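Local coordinates for protein L-ribulose 3-epimerase (Mesorhizobium loti, PDB 3VYL) that probably interconverts L-ribulose and L-xylulose by epimerising the sugar at C3, and other ketoses less efficiently, with a manganese ion bound in its TIM barrel, at residues 21-26 / 35-40; 45-50 / 92-97; 109-114 / 250-255; 144-149 / 155-160; 177-182 / 196-201. All coordinates share one frame; numbering follows the deposited sequence.

Interaction 1. Residues 21-26 / 35-40; sequences ERTLAN and IEFSYL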
# COMPACT_ATOMS: atom_id res chain seq x y z
N GLU A 21 19.47 13.85 32.86
CA GLU A 21 18.28 14.27 33.57
C GLU A 21 17.24 14.78 32.58
O GLU A 21 16.07 14.38 32.62
CB GLU A 21 18.66 15.42 34.50
CG GLU A 21 18.42 15.15 35.97
CD GLU A 21 17.76 16.34 36.65
OE1 GLU A 21 18.36 16.89 37.60
OE2 GLU A 21 16.65 16.72 36.22
N ARG A 22 17.67 15.68 31.70
CA ARG A 22 16.81 16.23 30.65
C ARG A 22 16.23 15.14 29.74
O ARG A 22 15.02 15.12 29.47
CB ARG A 22 17.58 17.26 29.82
CG ARG A 22 17.25 18.69 30.21
CD ARG A 22 16.33 19.34 29.19
NE ARG A 22 15.24 20.06 29.84
CZ ARG A 22 14.38 20.87 29.21
NH1 ARG A 22 14.49 21.09 27.90
NH2 ARG A 22 13.42 21.46 29.90
N THR A 23 17.08 14.23 29.28
CA THR A 23 16.66 13.11 28.45
C THR A 23 15.43 12.43 29.08
O THR A 23 14.39 12.27 28.44
CB THR A 23 17.83 12.13 28.23
OG1 THR A 23 18.87 12.82 27.54
CG2 THR A 23 17.42 10.95 27.40
N LEU A 24 15.56 12.07 30.35
CA LEU A 24 14.49 11.44 31.12
C LEU A 24 13.21 12.26 31.21
O LEU A 24 12.13 11.76 30.94
CB LEU A 24 15.01 11.09 32.53
CG LEU A 24 15.72 9.75 32.75
CD1 LEU A 24 16.38 9.19 31.49
CD2 LEU A 24 16.72 9.84 33.90
N ALA A 25 13.31 13.53 31.58
CA ALA A 25 12.12 14.38 31.70
C ALA A 25 11.43 14.60 30.35
O ALA A 25 10.20 14.73 30.28
CB ALA A 25 12.47 15.72 32.35
N ASN A 26 12.23 14.66 29.29
CA ASN A 26 11.70 14.80 27.95
C ASN A 26 10.97 13.53 27.53
O ASN A 26 9.85 13.61 27.04
CB ASN A 26 12.80 15.18 26.95
CG ASN A 26 13.23 16.64 27.08
OD1 ASN A 26 12.99 17.27 28.11
ND2 ASN A 26 13.85 17.17 26.04
N ILE A 35 13.46 4.13 28.19
CA ILE A 35 14.57 4.89 27.61
C ILE A 35 15.67 3.93 27.18
O ILE A 35 16.02 3.00 27.91
CB ILE A 35 15.12 6.00 28.56
CG1 ILE A 35 16.11 6.94 27.84
CG2 ILE A 35 15.78 5.42 29.81
CD1 ILE A 35 15.49 7.83 26.78
N GLU A 36 16.18 4.15 25.98
CA GLU A 36 17.30 3.38 25.47
C GLU A 36 18.56 4.24 25.47
O GLU A 36 18.58 5.34 24.89
CB GLU A 36 16.98 2.87 24.07
CG GLU A 36 18.03 1.97 23.42
CD GLU A 36 17.52 1.39 22.11
OE1 GLU A 36 16.29 1.47 21.90
OE2 GLU A 36 18.32 0.85 21.31
N PHE A 37 19.61 3.75 26.08
CA PHE A 37 20.86 4.44 26.14
C PHE A 37 21.83 3.66 25.32
O PHE A 37 21.80 2.49 25.36
CB PHE A 37 21.34 4.51 27.58
CG PHE A 37 20.63 5.54 28.41
CD1 PHE A 37 20.69 6.85 28.08
CD2 PHE A 37 19.94 5.18 29.51
CE1 PHE A 37 20.06 7.79 28.81
CE2 PHE A 37 19.31 6.10 30.26
CZ PHE A 37 19.36 7.41 29.91
N SER A 38 22.61 4.33 24.48
CA SER A 38 23.68 3.73 23.69
C SER A 38 24.96 3.24 24.31
O SER A 38 25.49 2.24 23.89
CB SER A 38 24.16 4.71 22.67
OG SER A 38 25.58 4.85 22.81
N TYR A 39 25.58 4.04 25.15
CA TYR A 39 26.57 3.56 26.10
C TYR A 39 26.92 4.65 27.07
O TYR A 39 27.01 5.80 26.70
CB TYR A 39 27.80 3.01 25.39
CG TYR A 39 28.65 2.15 26.28
CD1 TYR A 39 28.43 0.80 26.38
CD2 TYR A 39 29.67 2.69 27.01
CE1 TYR A 39 29.21 0.01 27.19
CE2 TYR A 39 30.45 1.91 27.83
CZ TYR A 39 30.21 0.59 27.90
OH TYR A 39 30.98 -0.15 28.71
N LEU A 40 27.20 4.27 28.30
CA LEU A 40 27.52 5.19 29.35
C LEU A 40 28.76 4.73 30.09
O LEU A 40 28.84 3.60 30.49
CB LEU A 40 26.35 5.28 30.30
CG LEU A 40 25.06 5.80 29.72
CD1 LEU A 40 23.96 5.67 30.74
CD2 LEU A 40 25.18 7.25 29.36

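Interaction 2. Residues 45-50 / 92-97; sequences VDIGRL and IALTRD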
# COMPACT_ATOMS: atom_id res chain seq x y z
N VAL A 45 29.66 8.48 34.85
CA VAL A 45 28.24 8.56 35.21
C VAL A 45 27.97 7.95 36.59
O VAL A 45 28.48 6.87 36.91
CB VAL A 45 27.36 7.87 34.14
CG1 VAL A 45 25.89 7.85 34.56
CG2 VAL A 45 27.52 8.56 32.80
N ASP A 46 27.17 8.64 37.39
CA ASP A 46 26.67 8.08 38.65
C ASP A 46 25.54 7.09 38.33
O ASP A 46 24.36 7.46 38.29
CB ASP A 46 26.20 9.21 39.58
CG ASP A 46 26.15 8.79 41.05
OD1 ASP A 46 26.09 7.57 41.35
OD2 ASP A 46 26.16 9.70 41.91
N ILE A 47 25.92 5.83 38.12
CA ILE A 47 25.02 4.78 37.64
C ILE A 47 23.81 4.51 38.55
O ILE A 47 22.67 4.44 38.08
CB ILE A 47 25.81 3.48 37.36
CG1 ILE A 47 26.70 3.66 36.13
CG2 ILE A 47 24.87 2.29 37.19
CD1 ILE A 47 27.68 2.53 35.93
N GLY A 48 24.06 4.34 39.85
CA GLY A 48 23.01 4.01 40.81
C GLY A 48 22.04 5.16 40.97
O GLY A 48 20.84 4.95 41.16
N ARG A 49 22.58 6.38 40.90
CA ARG A 49 21.77 7.58 40.92
C ARG A 49 20.84 7.57 39.70
O ARG A 49 19.63 7.80 39.83
CB ARG A 49 22.67 8.83 40.92
CG ARG A 49 22.03 10.09 40.36
CD ARG A 49 21.20 10.82 41.41
NE ARG A 49 22.02 11.72 42.22
CZ ARG A 49 22.23 13.00 41.95
NH1 ARG A 49 23.00 13.74 42.75
NH2 ARG A 49 21.69 13.56 40.88
N LEU A 50 21.42 7.29 38.53
CA LEU A 50 20.69 7.21 37.27
C LEU A 50 19.57 6.17 37.38
O LEU A 50 18.40 6.48 37.13
CB LEU A 50 21.64 6.84 36.13
CG LEU A 50 21.55 7.48 34.74
CD1 LEU A 50 21.99 6.44 33.72
CD2 LEU A 50 20.18 8.04 34.38
N ILE A 92 26.76 -5.45 29.64
CA ILE A 92 25.85 -6.27 30.43
C ILE A 92 25.76 -5.74 31.86
O ILE A 92 24.66 -5.38 32.33
CB ILE A 92 26.27 -7.75 30.41
CG1 ILE A 92 26.07 -8.32 29.00
CG2 ILE A 92 25.47 -8.54 31.43
CD1 ILE A 92 26.60 -9.73 28.81
N ALA A 93 26.90 -5.65 32.53
CA ALA A 93 26.97 -5.11 33.90
C ALA A 93 26.37 -3.71 34.00
O ALA A 93 25.72 -3.38 35.00
CB ALA A 93 28.41 -5.13 34.41
N LEU A 94 26.57 -2.89 32.96
CA LEU A 94 25.88 -1.60 32.92
C LEU A 94 24.35 -1.75 32.93
O LEU A 94 23.67 -1.13 33.75
CB LEU A 94 26.35 -0.78 31.71
CG LEU A 94 25.70 0.61 31.55
CD1 LEU A 94 26.22 1.58 32.60
CD2 LEU A 94 25.95 1.16 30.16
N THR A 95 23.82 -2.59 32.04
CA THR A 95 22.37 -2.83 31.93
C THR A 95 21.82 -3.32 33.27
O THR A 95 20.88 -2.73 33.83
CB THR A 95 22.04 -3.86 30.82
OG1 THR A 95 22.59 -3.43 29.58
CG2 THR A 95 20.53 -4.07 30.67
N ARG A 96 22.43 -4.39 33.78
CA ARG A 96 22.09 -4.99 35.07
C ARG A 96 22.03 -3.95 36.19
O ARG A 96 21.03 -3.87 36.90
CB ARG A 96 23.09 -6.10 35.41
CG ARG A 96 22.83 -6.82 36.72
CD ARG A 96 24.13 -7.38 37.28
NE ARG A 96 25.08 -6.30 37.56
CZ ARG A 96 26.40 -6.40 37.44
NH1 ARG A 96 26.97 -7.53 37.03
NH2 ARG A 96 27.16 -5.34 37.71
N ASP A 97 23.08 -3.14 36.32
CA ASP A 97 23.15 -2.17 37.41
C ASP A 97 22.16 -1.03 37.24
O ASP A 97 21.79 -0.36 38.21
CB ASP A 97 24.57 -1.63 37.58
CG ASP A 97 25.52 -2.66 38.18
OD1 ASP A 97 26.75 -2.41 38.19
OD2 ASP A 97 25.05 -3.73 38.63

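Interaction 3. Residues 109-114 / 250-255; sequences AGHGLQ and ENLSKK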
# COMPACT_ATOMS: atom_id res chain seq x y z
N ALA A 109 28.97 -8.35 15.14
CA ALA A 109 30.05 -7.99 14.24
C ALA A 109 30.24 -6.48 14.29
O ALA A 109 29.46 -5.78 14.94
CB ALA A 109 29.72 -8.44 12.83
N GLY A 110 31.27 -5.96 13.62
CA GLY A 110 31.51 -4.52 13.67
C GLY A 110 30.37 -3.72 13.04
O GLY A 110 29.86 -4.10 12.00
N HIS A 111 29.98 -2.64 13.71
CA HIS A 111 29.05 -1.63 13.15
C HIS A 111 29.72 -0.76 12.12
O HIS A 111 30.59 0.06 12.44
CB HIS A 111 28.47 -0.75 14.26
CG HIS A 111 27.36 0.18 13.80
ND1 HIS A 111 26.96 1.25 14.53
CD2 HIS A 111 26.57 0.17 12.66
CE1 HIS A 111 25.95 1.88 13.89
NE2 HIS A 111 25.72 1.22 12.74
N GLY A 112 29.35 -0.92 10.86
CA GLY A 112 29.94 -0.11 9.81
C GLY A 112 30.01 -0.83 8.48
O GLY A 112 29.69 -2.02 8.41
N LEU A 113 30.41 -0.11 7.44
CA LEU A 113 30.63 -0.70 6.13
C LEU A 113 31.92 -1.50 6.15
O LEU A 113 32.98 -0.97 6.46
CB LEU A 113 30.66 0.36 5.02
CG LEU A 113 30.92 -0.15 3.59
CD1 LEU A 113 29.97 -1.26 3.17
CD2 LEU A 113 30.82 1.00 2.60
N GLN A 114 31.81 -2.78 5.82
CA GLN A 114 32.95 -3.69 5.85
C GLN A 114 33.64 -3.75 4.51
O GLN A 114 33.00 -3.64 3.47
CB GLN A 114 32.52 -5.10 6.28
CG GLN A 114 31.88 -5.17 7.65
CD GLN A 114 32.64 -4.42 8.72
OE1 GLN A 114 32.04 -3.74 9.55
NE2 GLN A 114 33.96 -4.53 8.71
N GLU A 250 29.85 12.70 16.41
CA GLU A 250 30.36 12.52 15.05
C GLU A 250 30.61 11.08 14.62
O GLU A 250 30.59 10.80 13.43
CB GLU A 250 31.62 13.35 14.84
CG GLU A 250 31.33 14.76 14.35
CD GLU A 250 32.56 15.65 14.36
OE1 GLU A 250 33.14 15.84 15.46
OE2 GLU A 250 32.95 16.15 13.28
N ASN A 251 30.84 10.17 15.57
CA ASN A 251 31.01 8.75 15.25
C ASN A 251 29.75 8.13 14.62
O ASN A 251 29.83 7.43 13.60
CB ASN A 251 31.43 7.96 16.51
CG ASN A 251 31.56 6.46 16.26
OD1 ASN A 251 32.47 6.00 15.56
ND2 ASN A 251 30.65 5.68 16.85
N LEU A 252 28.60 8.42 15.22
CA LEU A 252 27.33 7.84 14.78
C LEU A 252 26.78 8.53 13.53
O LEU A 252 26.28 7.86 12.62
CB LEU A 252 26.31 7.89 15.92
CG LEU A 252 25.06 7.03 15.74
CD1 LEU A 252 25.40 5.55 15.85
CD2 LEU A 252 24.02 7.44 16.77
N SER A 253 26.84 9.86 13.51
CA SER A 253 26.50 10.65 12.33
C SER A 253 27.20 10.13 11.10
O SER A 253 26.60 10.04 10.03
CB SER A 253 26.86 12.12 12.53
OG SER A 253 25.72 12.89 12.88
N LYS A 254 28.47 9.76 11.25
CA LYS A 254 29.26 9.29 10.13
C LYS A 254 28.98 7.82 9.75
O LYS A 254 28.88 7.50 8.57
CB LYS A 254 30.75 9.55 10.36
CG LYS A 254 31.12 11.03 10.41
CD LYS A 254 32.63 11.23 10.55
CE LYS A 254 32.99 12.47 11.36
NZ LYS A 254 32.41 13.75 10.85
N LYS A 255 28.83 6.94 10.74
CA LYS A 255 28.53 5.53 10.47
C LYS A 255 27.12 5.31 9.91
O LYS A 255 26.89 4.39 9.13
CB LYS A 255 28.71 4.67 11.72
CG LYS A 255 30.05 3.98 11.84
CD LYS A 255 30.10 3.18 13.13
CE LYS A 255 31.51 2.66 13.42
NZ LYS A 255 31.56 1.80 14.64

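Interaction 4. Residues 144-149 / 155-160; sequences LNLEIV and NLLNTA. With MN (manganese (II) ion), chain I.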
# COMPACT_ATOMS: atom_id res chain seq x y z
N LEU A 144 20.16 -11.13 25.44
CA LEU A 144 20.89 -10.55 24.31
C LEU A 144 20.00 -10.52 23.06
O LEU A 144 19.53 -11.56 22.58
CB LEU A 144 22.19 -11.31 24.00
CG LEU A 144 23.41 -11.44 24.93
CD1 LEU A 144 24.53 -12.17 24.20
CD2 LEU A 144 23.91 -10.12 25.50
N ASN A 145 19.77 -9.32 22.53
CA ASN A 145 18.98 -9.16 21.31
C ASN A 145 19.84 -8.64 20.18
O ASN A 145 20.29 -7.50 20.19
CB ASN A 145 17.78 -8.26 21.55
CG ASN A 145 17.11 -8.53 22.88
OD1 ASN A 145 17.64 -8.16 23.93
ND2 ASN A 145 15.96 -9.20 22.85
N LEU A 146 20.07 -9.52 19.20
CA LEU A 146 20.92 -9.25 18.06
C LEU A 146 20.26 -8.34 17.03
O LEU A 146 19.28 -8.76 16.40
CB LEU A 146 21.26 -10.59 17.40
CG LEU A 146 22.56 -11.30 17.76
CD1 LEU A 146 22.90 -11.25 19.25
CD2 LEU A 146 22.51 -12.72 17.24
N GLU A 147 20.76 -7.10 16.87
CA GLU A 147 20.16 -6.21 15.86
C GLU A 147 20.54 -6.63 14.47
O GLU A 147 21.71 -6.89 14.16
CB GLU A 147 20.42 -4.71 16.07
CG GLU A 147 19.41 -3.84 15.30
CD GLU A 147 19.52 -2.34 15.53
OE1 GLU A 147 20.34 -1.89 16.35
OE2 GLU A 147 18.78 -1.58 14.88
N ILE A 148 19.50 -6.73 13.64
CA ILE A 148 19.61 -7.07 12.24
C ILE A 148 19.63 -5.76 11.47
O ILE A 148 18.72 -4.95 11.59
CB ILE A 148 18.39 -7.89 11.81
CG1 ILE A 148 18.20 -9.08 12.76
CG2 ILE A 148 18.51 -8.33 10.36
CD1 ILE A 148 19.35 -10.07 12.79
N VAL A 149 20.69 -5.54 10.70
CA VAL A 149 20.91 -4.24 10.07
C VAL A 149 21.17 -4.34 8.57
O VAL A 149 21.41 -5.43 8.04
CB VAL A 149 22.04 -3.43 10.76
CG1 VAL A 149 21.66 -3.13 12.21
CG2 VAL A 149 23.37 -4.15 10.70
N ASN A 155 28.11 -6.68 7.72
CA ASN A 155 28.09 -7.58 6.62
C ASN A 155 27.60 -8.95 6.95
O ASN A 155 27.64 -9.82 6.15
CB ASN A 155 29.43 -7.63 5.91
CG ASN A 155 30.49 -8.26 6.73
OD1 ASN A 155 30.36 -8.42 7.89
ND2 ASN A 155 31.55 -8.60 6.10
N LEU A 156 27.12 -9.13 8.16
CA LEU A 156 26.77 -10.45 8.57
C LEU A 156 25.29 -10.71 8.67
O LEU A 156 24.77 -11.47 7.93
CB LEU A 156 27.43 -10.76 9.90
CG LEU A 156 27.69 -12.18 10.37
CD1 LEU A 156 28.55 -12.91 9.39
CD2 LEU A 156 28.38 -12.12 11.70
N LEU A 157 24.63 -10.07 9.60
CA LEU A 157 23.21 -10.30 9.75
C LEU A 157 22.38 -9.17 9.27
O LEU A 157 22.18 -8.22 9.96
CB LEU A 157 22.89 -10.55 11.21
CG LEU A 157 23.74 -11.48 12.02
CD1 LEU A 157 23.23 -11.49 13.41
CD2 LEU A 157 23.70 -12.87 11.48
N ASN A 158 21.85 -9.34 8.08
CA ASN A 158 21.09 -8.30 7.41
C ASN A 158 19.67 -8.71 7.28
O ASN A 158 18.86 -7.96 6.93
CB ASN A 158 21.65 -8.00 6.01
CG ASN A 158 23.09 -7.57 6.03
OD1 ASN A 158 23.50 -6.78 6.82
ND2 ASN A 158 23.84 -8.11 5.14
N THR A 159 19.39 -9.96 7.57
CA THR A 159 18.06 -10.51 7.33
C THR A 159 17.54 -11.26 8.56
O THR A 159 18.31 -11.91 9.28
CB THR A 159 18.11 -11.36 6.05
OG1 THR A 159 17.47 -10.64 4.98
CG2 THR A 159 17.45 -12.72 6.20
N ALA A 160 16.24 -11.16 8.85
CA ALA A 160 15.66 -11.85 10.02
C ALA A 160 15.89 -13.36 9.96
O ALA A 160 16.13 -14.00 10.98
CB ALA A 160 14.18 -11.55 10.17
MN MN I . 18.00 0.31 15.36
O HOH W 1 23.62 -7.17 11.95
O HOH W 2 20.14 1.18 14.81

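Interaction 5. Residues 177-182 / 196-201; sequences LHLDTF and RHAAGK. With MN (manganese (II) ion), chain I.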
# COMPACT_ATOMS: atom_id res chain seq x y z
N LEU A 177 16.15 -11.86 18.67
CA LEU A 177 16.28 -10.92 17.56
C LEU A 177 15.86 -9.51 17.94
O LEU A 177 14.87 -9.30 18.66
CB LEU A 177 15.48 -11.36 16.34
CG LEU A 177 15.93 -12.59 15.57
CD1 LEU A 177 14.89 -12.88 14.50
CD2 LEU A 177 17.32 -12.39 14.96
N HIS A 178 16.64 -8.56 17.42
CA HIS A 178 16.32 -7.15 17.50
C HIS A 178 16.11 -6.73 16.08
O HIS A 178 17.05 -6.67 15.28
CB HIS A 178 17.46 -6.41 18.18
CG HIS A 178 17.28 -4.90 18.24
ND1 HIS A 178 18.28 -4.07 18.62
CD2 HIS A 178 16.20 -4.09 17.92
CE1 HIS A 178 17.85 -2.80 18.57
NE2 HIS A 178 16.58 -2.81 18.13
N LEU A 179 14.85 -6.50 15.74
CA LEU A 179 14.46 -6.05 14.41
C LEU A 179 14.26 -4.53 14.34
O LEU A 179 13.80 -3.90 15.31
CB LEU A 179 13.19 -6.79 13.98
CG LEU A 179 13.24 -8.32 13.90
CD1 LEU A 179 11.91 -8.85 13.40
CD2 LEU A 179 14.37 -8.82 13.01
N ASP A 180 14.60 -3.94 13.20
CA ASP A 180 14.50 -2.49 13.04
C ASP A 180 13.85 -2.16 11.68
O ASP A 180 14.42 -2.45 10.63
CB ASP A 180 15.90 -1.87 13.18
CG ASP A 180 15.91 -0.35 13.05
OD1 ASP A 180 15.17 0.18 12.19
OD2 ASP A 180 16.69 0.31 13.77
N THR A 181 12.67 -1.56 11.72
CA THR A 181 11.89 -1.30 10.52
C THR A 181 12.68 -0.57 9.42
O THR A 181 12.59 -0.93 8.24
CB THR A 181 10.60 -0.56 10.85
OG1 THR A 181 10.92 0.72 11.41
CG2 THR A 181 9.76 -1.35 11.85
N PHE A 182 13.48 0.42 9.81
CA PHE A 182 14.38 1.11 8.89
C PHE A 182 15.33 0.14 8.15
O PHE A 182 15.51 0.24 6.94
CB PHE A 182 15.18 2.20 9.62
CG PHE A 182 16.37 2.71 8.84
CD1 PHE A 182 16.20 3.64 7.83
CD2 PHE A 182 17.65 2.22 9.11
CE1 PHE A 182 17.28 4.08 7.10
CE2 PHE A 182 18.73 2.67 8.38
CZ PHE A 182 18.55 3.60 7.38
N ARG A 196 6.52 -12.20 10.73
CA ARG A 196 5.78 -13.46 10.92
C ARG A 196 6.71 -14.66 10.98
O ARG A 196 6.51 -15.60 11.76
CB ARG A 196 4.77 -13.68 9.79
CG ARG A 196 3.54 -12.81 9.91
CD ARG A 196 2.65 -13.00 8.71
NE ARG A 196 1.43 -12.20 8.82
CZ ARG A 196 0.30 -12.62 9.38
NH1 ARG A 196 0.23 -13.83 9.90
NH2 ARG A 196 -0.75 -11.81 9.44
N HIS A 197 7.75 -14.61 10.15
CA HIS A 197 8.73 -15.68 10.08
C HIS A 197 9.54 -15.79 11.34
O HIS A 197 10.06 -16.85 11.64
CB HIS A 197 9.62 -15.45 8.87
CG HIS A 197 10.56 -16.59 8.58
ND1 HIS A 197 10.12 -17.81 8.23
CD2 HIS A 197 11.95 -16.64 8.57
CE1 HIS A 197 11.18 -18.62 8.02
NE2 HIS A 197 12.30 -17.91 8.24
N ALA A 198 9.65 -14.69 12.09
CA ALA A 198 10.52 -14.60 13.27
C ALA A 198 9.79 -14.78 14.61
O ALA A 198 10.38 -14.59 15.67
CB ALA A 198 11.26 -13.27 13.26
N ALA A 199 8.51 -15.15 14.55
CA ALA A 199 7.65 -15.32 15.73
C ALA A 199 8.32 -16.09 16.86
O ALA A 199 8.93 -17.14 16.64
CB ALA A 199 6.35 -16.00 15.34
N GLY A 200 8.21 -15.54 18.07
CA GLY A 200 8.80 -16.13 19.27
C GLY A 200 10.33 -16.14 19.31
O GLY A 200 10.94 -16.86 20.10
N LYS A 201 10.94 -15.36 18.44
CA LYS A 201 12.38 -15.17 18.51
C LYS A 201 12.71 -13.68 18.48
O LYS A 201 13.87 -13.30 18.36
CB LYS A 201 13.09 -15.95 17.39
CG LYS A 201 13.48 -17.38 17.75
CD LYS A 201 14.58 -17.42 18.82
CE LYS A 201 15.41 -18.70 18.77
NZ LYS A 201 14.87 -19.80 19.62
MN MN I . 18.00 0.31 15.36
O HOH W 2 20.14 1.18 14.81

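Interaction 1. Residues 21-26 / 35-40
T23 and L24 on helix 17-30 meet I35 and F37 on strand 34-37 across the interface between the helical layer and the barrel wall of a TIM barrel. The two segments are the second and third elements of a beta-alpha-beta unit, strand 4-7, helix 17-30, strand 34-37. The helix runs back against the strand, their axes 10.1 Å apart and at 150°, as expected for the return leg of such a crossover. Alternation along the strand sorts the side chains: I35 and F37 reach the helix, whereas the intervening E36 is engaged by S64, Y204 and H206.

T23 offers its methyl. With CG2 anti to the backbone N and OG1 beside it (chi1 -62°), the carbon branch is delivered to the strand, and CG2 lies 3.7 Å from I35 CD1, the two side chains crossing at about a right angle. OG1 meanwhile bonds to the carbonyl of E19, one turn back in the same helix, which settles the hydroxyl in this buried place. L24 likewise crosses I35 and F37 almost perpendicularly, and its CD1 sits 4.2 Å from I35 CG2.

The phenyl ring of F37 is packed from both faces within its own segment: I35 CG1 is 3.9 Å above one side, and L40 CD1 rests over the opposite one, each offset toward the rim. Helix 47-57 adds I54 to its surroundings. The helix 17-30 methyl instead comes to the ring edge, where L24 CD1 lies close to the ring plane and 3.8 Å from F37 CZ.

Interaction 2. Residues 45-50 / 92-97
I47 and L94 form the close-packed half of this contact, in which the start of helix 47-57 leans on the last turns of helix 78-98, both in the outer helical layer of the barrel. The two side chains approach at a slant, and I47 CD1 lies 3.8 Å from L94 CD1; I47 CG1 touches the same methyl a little farther back. L94 is buried; a chi1 of 180° turns its branch point from the backbone N, and from there chi2 brings CD1 to the isoleucine. L98 and P42 touch I47 as well.

The other branch of I47 meets the solvent side. Its CG2 comes to 4.0 Å from D97 CB, so the aspartate meets it with CB and, somewhat farther off, its carbonyl oxygen, not with the carboxylate. The charged end turns to its own neighbour, R96, in a side-on grip: R96 NE bonds to D97 OD2 at 2.8 Å, and R96 NH2 bonds to D97 OD1 at 3.0 Å and also to OD2. The carboxylate stands close to the guanidinium plane, yet the arginine reaches OD2 from above the carboxylate plane, about 47° out of it for NE. A93 CA sits over the centre of one guanidinium face, 3.7 Å from its plane, which helps to fix its rotation.

No hydrogen bond joins the two segments. The charges of R96 and D97 are paired within one helix, so cohesion across the interface rests on apolar carbons, with the ion pair probably lessening the cost of placing D97 beside a hydrophobic side chain.

Interaction 3. Residues 109-114 / 250-255
H111 lies in an extended piece of loop (phi -74°, psi 110°), followed by G112, whose backbone angles call for glycine, and this irregular chain faces the short helix 250-255 through L252 and K255. The lysine does most of the touching. Its chain, extended beyond CG, slants across the imidazole and lays CD over one face of the ring, 4.2 Å from the centroid of H111, in a CH-pi contact offset toward the rim. L252 comes from another direction, its CD1 near the ring plane at the edge, 4.2 Å from H111 CE1. A chi1 of -172° turns the imidazole from its own backbone N and out to the helix, while its NE2 bonds to E153. Were K255 cut back to alanine, the face of the H111 ring is likely to lose its aliphatic cover and the ring to tilt more freely.

Within the helix, K254 NZ reaches E250 OE2 in a weak salt bridge. The loop carrying H111 comes after strand 102-104 and before helix 120-139, whereas helix 250-255 follows strand 238-240; the contact therefore bridges two distant beta-alpha connections, with V115 and W259 of a neighbouring subunit packing on K254 and L113.

Interaction 4. Residues 144-149 / 155-160
The carbonyl oxygen of L157 is gripped by two donors. V149 N reaches it in the carbonyl plane at 3.2 Å, with an N-H...O angle of 161°, and a water also donates to L157 O, from 2.7 Å. The same water gives its other hydrogen to E147 O at 2.9 Å. One buried carbonyl thus ties the loop 155-160 to residues 147-149, both directly and through the water.

Apolar groups fill in around these bonds. I148 sends its two arms different ways: with CG1 beside the backbone N (chi1 -52°), CG2 is left to lie against the peptide between N158 and T159, while CD1 slants over L157, 3.9 Å from its CB. L146 adds a looser touch, its CD2 lying 4.1 Å from L157 CD1. Shortening I148 to alanine removes both arms and would probably open a gap between this residue and the N158-T159 peptide and take away the methyl that L157 leans on.

E147 points away from the loop. Its extended side chain carries OE2 to the manganese ion, 2.1 Å off, in a site completed by D180, H206, E241 and a water. In the barrel, strand 143-147 is flanked by strands 102-104 and 175-180; I148 also rests on L179 of the latter, and the loop leads into helix 160-170, with W259 and R260 of a neighbouring subunit packed on N158 and T159.

Interaction 5. Residues 177-182 / 196-201
Hydrogen bonding across the contact comes down to one backbone pair, L177 N to K201 O, at 2.7 Å with an N-H...O angle of 150°. K201 closes a type II beta turn from A198, held by K201 N to A198 O at 2.9 Å, and G200 takes the positive phi that such a turn favours.

Apolar contact is centred on the methyl of A198, just after helix 191-197. L177 CD1 comes within 3.9 Å of A198 CB; L177 has CG anti to its carbonyl carbon (chi1 -69°), which carries this branch toward the turn. L179, two residues on along the same face of the strand, touches A198 CB more loosely, with L164 of helix 160-170 and I148 also packed on L177.

Metal coordination belongs to the far end of the strand. D180 OD2 binds the manganese ion at 2.1 Å, and D180 OD1 accepts a weak capping bond from F182 N, so one carboxylate serves both the metal and the start of helix 181-187. As in TIM barrels generally, apolar side chains outside the strand face the helical layer and the functional residue, here a metal ligand, stands at the strand's C-terminal end.

Interactions 4 and 5 share the active site: their strands are neighbours, apparently joined by L146 O with H178 N at 2.8 Å and I148 N with H178 O at 3.0 Å, and each supplies a carboxylate to the same manganese ion. Interaction 3 touches 4, both meeting a neighbouring subunit, but not 5; its H111 side chain is about 8 Å from the metal. Interactions 1 and 2 pack together, with L40 CD1 3.7 Å from L50 CD1, and I92 CD1 lies 4.3 Å from L144 CD2 of interaction 4. Interaction 1 is centred about 24 Å from the centre of interaction 4, across the barrel, yet the side chain of F37 is about 13 Å from the metal.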